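Local atomic coordinates of putative uncharacterized protein TTHA0988 (PDB entry 3OEP), a protein that is of unknown function but is a KipI-KipA homologue with two cyclophilin-like family regions and is probably not an allophanate hydrolase. Residues Asp288-Phe293 against Ser312-Arg317. Residues are numbered along the deposited sequence; the frame is centred on the assembly and turned at random.
Sequences DLVAAF and SFLWPR
Strands 289-293 and 312-315 run antiparallel at one end of a five-stranded sheet, with 312-315 on the outermost strand. Leu289 with Trp315 and Ala291 with Phe313 are the hydrogen-bonded pairs. Trp315 N reaches Leu289 O at 2.8 Å, in the carbonyl plane. In the return bond, Leu289 N approaches Trp315 O from above the Trp315 carbonyl plane. Leu289, Ala291, Phe313 and Trp315 share one face of the sheet. Val290, Ala292, Ser312 and Leu314 share the other, where the methyls Val290 CG2 and Leu314 CD2 meet at 4.0 Å.

From Phe313 CB, CG takes the crowded position between backbone N and carbonyl carbon (chi1 55°). This turns the ring over Ala291, its partner on the other strand. CG, CD1 and CE1 lie by Ala291 O, which sits over one ring face, offset toward the rim. CE1 also meets Phe293 CB at 4.2 Å. CE2 and CZ lie by Ala291 CB, with CZ at 3.8 Å, and this methyl makes an off-centre CH-pi contact with the ring. Leu334 and Leu302 add to the packing around the ring.

Trp315 extends beside Leu289, with CG anti to the backbone N. Its CE3 lies 3.7 Å from Leu289 CD1 and 3.9 Å from Ala291 CB. Its NE1 bonds to Lys319 O.

Past the paired residues, Arg317 N gives a nearly straight bond (176°) to the anti lone pair of Asp288 OD1, 2.8 Å away. Arg317 NE hydrogen-bonds to Leu286 O, and the two charged groups do not touch. The Asp288 carboxylate thus takes a backbone N-H where a carbonyl might, while apolar contact holds the face with the two aromatic rings.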
ATOM      1  N   ASP A 288     -18.727  23.740  17.869  1.00 16.52           N
ATOM      2  CA  ASP A 288     -19.193  22.659  18.733  1.00 17.34           C
ATOM      3  C   ASP A 288     -19.394  21.408  17.877  1.00 17.69           C
ATOM      4  O   ASP A 288     -20.142  21.437  16.891  1.00 18.54           O
ATOM      5  CB  ASP A 288     -20.503  23.036  19.444  1.00 20.08           C
ATOM      6  CG  ASP A 288     -20.348  24.209  20.412  1.00 25.72           C
ATOM      7  OD1 ASP A 288     -19.229  24.468  20.911  1.00 22.85           O
ATOM      8  OD2 ASP A 288     -21.371  24.885  20.684  1.00 32.39           O
ATOM      9  N   LEU A 289     -18.709  20.328  18.250  1.00 15.81           N
ATOM     10  CA  LEU A 289     -18.716  19.074  17.502  1.00 16.23           C
ATOM     11  C   LEU A 289     -19.227  17.939  18.364  1.00 15.34           C
ATOM     12  O   LEU A 289     -19.122  17.985  19.589  1.00 16.85           O
ATOM     13  CB  LEU A 289     -17.289  18.702  17.068  1.00 14.72           C
ATOM     14  CG  LEU A 289     -16.584  19.649  16.108  1.00 16.05           C
ATOM     15  CD1 LEU A 289     -15.099  19.314  16.021  1.00 18.46           C
ATOM     16  CD2 LEU A 289     -17.240  19.595  14.734  1.00 19.83           C
ATOM     17  N   VAL A 290     -19.776  16.921  17.711  1.00 14.20           N
ATOM     18  CA  VAL A 290     -19.939  15.630  18.337  1.00 13.31           C
ATOM     19  C   VAL A 290     -18.946  14.707  17.654  1.00 12.80           C
ATOM     20  O   VAL A 290     -18.927  14.585  16.424  1.00 14.66           O
ATOM     21  CB  VAL A 290     -21.369  15.111  18.254  1.00 14.44           C
ATOM     22  CG1 VAL A 290     -21.455  13.675  18.774  1.00 16.06           C
ATOM     23  CG2 VAL A 290     -22.283  16.018  19.064  1.00 16.83           C
ATOM     24  N   ALA A 291     -18.076  14.120  18.463  1.00 13.73           N
ATOM     25  CA  ALA A 291     -17.004  13.275  17.974  1.00 12.82           C
ATOM     26  C   ALA A 291     -17.032  11.943  18.706  1.00 13.57           C
ATOM     27  O   ALA A 291     -17.681  11.808  19.743  1.00 14.31           O
ATOM     28  CB  ALA A 291     -15.646  13.981  18.178  1.00 11.87           C
ATOM     29  N   ALA A 292     -16.343  10.947  18.160  1.00 12.87           N
ATOM     30  CA  ALA A 292     -16.233   9.656  18.825  1.00 13.80           C
ATOM     31  C   ALA A 292     -14.819   9.128  18.703  1.00 13.37           C
ATOM     32  O   ALA A 292     -14.175   9.288  17.665  1.00 13.26           O
ATOM     33  CB  ALA A 292     -17.212   8.654  18.239  1.00 15.37           C
ATOM     34  N   PHE A 293     -14.362   8.500  19.782  1.00 13.08           N
ATOM     35  CA  PHE A 293     -13.043   7.921  19.878  1.00 13.62           C
ATOM     36  C   PHE A 293     -13.195   6.407  19.983  1.00 14.00           C
ATOM     37  O   PHE A 293     -14.012   5.910  20.758  1.00 13.75           O
ATOM     38  CB  PHE A 293     -12.321   8.494  21.101  1.00 14.23           C
ATOM     39  CG  PHE A 293     -11.040   7.792  21.432  1.00 17.03           C
ATOM     40  CD1 PHE A 293     -10.806   7.321  22.719  1.00 23.66           C
ATOM     41  CD2 PHE A 293     -10.073   7.585  20.458  1.00 18.37           C
ATOM     42  CE1 PHE A 293      -9.626   6.665  23.029  1.00 23.87           C
ATOM     43  CE2 PHE A 293      -8.889   6.927  20.763  1.00 23.92           C
ATOM     44  CZ  PHE A 293      -8.671   6.463  22.050  1.00 23.28           C
ATOM     45  N   SER A 312     -19.032   8.403  22.086  1.00 17.94           N
ATOM     46  CA  SER A 312     -19.091   9.737  21.508  1.00 18.09           C
ATOM     47  C   SER A 312     -19.265  10.772  22.609  1.00 17.03           C
ATOM     48  O   SER A 312     -19.723  10.460  23.716  1.00 19.70           O
ATOM     49  CB  SER A 312     -20.219   9.852  20.481  1.00 17.38           C
ATOM     50  OG  SER A 312     -21.487   9.902  21.099  1.00 19.89           O
ATOM     51  N   PHE A 313     -18.904  12.007  22.288  1.00 15.75           N
ATOM     52  CA  PHE A 313     -18.867  13.071  23.273  1.00 16.29           C
ATOM     53  C   PHE A 313     -19.047  14.421  22.601  1.00 17.05           C
ATOM     54  O   PHE A 313     -18.837  14.555  21.393  1.00 16.22           O
ATOM     55  CB  PHE A 313     -17.538  13.026  24.044  1.00 17.63           C
ATOM     56  CG  PHE A 313     -16.314  13.067  23.165  1.00 14.65           C
ATOM     57  CD1 PHE A 313     -15.776  11.896  22.645  1.00 15.69           C
ATOM     58  CD2 PHE A 313     -15.690  14.273  22.873  1.00 16.70           C
ATOM     59  CE1 PHE A 313     -14.646  11.929  21.839  1.00 17.84           C
ATOM     60  CE2 PHE A 313     -14.556  14.312  22.063  1.00 19.29           C
ATOM     61  CZ  PHE A 313     -14.037  13.137  21.548  1.00 16.36           C
ATOM     62  N   LEU A 314     -19.442  15.413  23.393  1.00 17.07           N
ATOM     63  CA  LEU A 314     -19.531  16.785  22.916  1.00 19.07           C
ATOM     64  C   LEU A 314     -18.143  17.407  23.047  1.00 17.58           C
ATOM     65  O   LEU A 314     -17.491  17.301  24.085  1.00 17.78           O
ATOM     66  CB  LEU A 314     -20.581  17.573  23.712  1.00 21.32           C
ATOM     67  CG  LEU A 314     -21.040  18.951  23.191  1.00 26.27           C
ATOM     68  CD1 LEU A 314     -19.966  19.999  23.376  1.00 33.36           C
ATOM     69  CD2 LEU A 314     -21.494  18.913  21.732  1.00 29.77           C
ATOM     70  N   TRP A 315     -17.696  18.035  21.969  1.00 16.21           N
ATOM     71  CA  TRP A 315     -16.394  18.667  21.901  1.00 15.92           C
ATOM     72  C   TRP A 315     -16.641  20.150  21.606  1.00 14.62           C
ATOM     73  O   TRP A 315     -16.877  20.531  20.461  1.00 15.68           O
ATOM     74  CB  TRP A 315     -15.577  17.970  20.819  1.00 15.41           C
ATOM     75  CG  TRP A 315     -14.167  18.448  20.633  1.00 11.42           C
ATOM     76  CD1 TRP A 315     -13.458  19.308  21.428  1.00 14.57           C
ATOM     77  CD2 TRP A 315     -13.275  18.041  19.588  1.00 13.26           C
ATOM     78  NE1 TRP A 315     -12.189  19.486  20.918  1.00 12.63           N
ATOM     79  CE2 TRP A 315     -12.053  18.722  19.790  1.00 13.70           C
ATOM     80  CE3 TRP A 315     -13.401  17.193  18.482  1.00 15.19           C
ATOM     81  CZ2 TRP A 315     -10.960  18.562  18.935  1.00 14.84           C
ATOM     82  CZ3 TRP A 315     -12.311  17.044  17.628  1.00 15.18           C
ATOM     83  CH2 TRP A 315     -11.113  17.727  17.860  1.00 15.60           C
ATOM     84  N   PRO A 316     -16.635  20.991  22.657  1.00 15.33           N
ATOM     85  CA  PRO A 316     -17.047  22.380  22.469  1.00 15.47           C
ATOM     86  C   PRO A 316     -16.003  23.236  21.777  1.00 13.88           C
ATOM     87  O   PRO A 316     -14.805  22.977  21.911  1.00 14.36           O
ATOM     88  CB  PRO A 316     -17.274  22.886  23.900  1.00 16.33           C
ATOM     89  CG  PRO A 316     -17.322  21.681  24.760  1.00 17.41           C
ATOM     90  CD  PRO A 316     -16.465  20.667  24.087  1.00 15.31           C
ATOM     91  N   ARG A 317     -16.469  24.254  21.060  1.00 14.80           N
ATOM     92  CA  ARG A 317     -15.600  25.207  20.385  1.00 15.27           C
ATOM     93  C   ARG A 317     -14.526  25.723  21.335  1.00 16.64           C
ATOM     94  O   ARG A 317     -14.822  26.098  22.474  1.00 17.19           O
ATOM     95  CB  ARG A 317     -16.425  26.383  19.850  1.00 18.37           C
ATOM     96  CG  ARG A 317     -15.606  27.558  19.351  1.00 19.74           C
ATOM     97  CD  ARG A 317     -16.532  28.642  18.827  1.00 25.34           C
ATOM     98  NE  ARG A 317     -17.012  28.319  17.490  1.00 24.90           N
ATOM     99  CZ  ARG A 317     -18.119  28.804  16.932  1.00 31.17           C
ATOM    100  NH1 ARG A 317     -18.912  29.646  17.591  1.00 31.60           N
ATOM    101  NH2 ARG A 317     -18.436  28.432  15.696  1.00 33.73           N
TER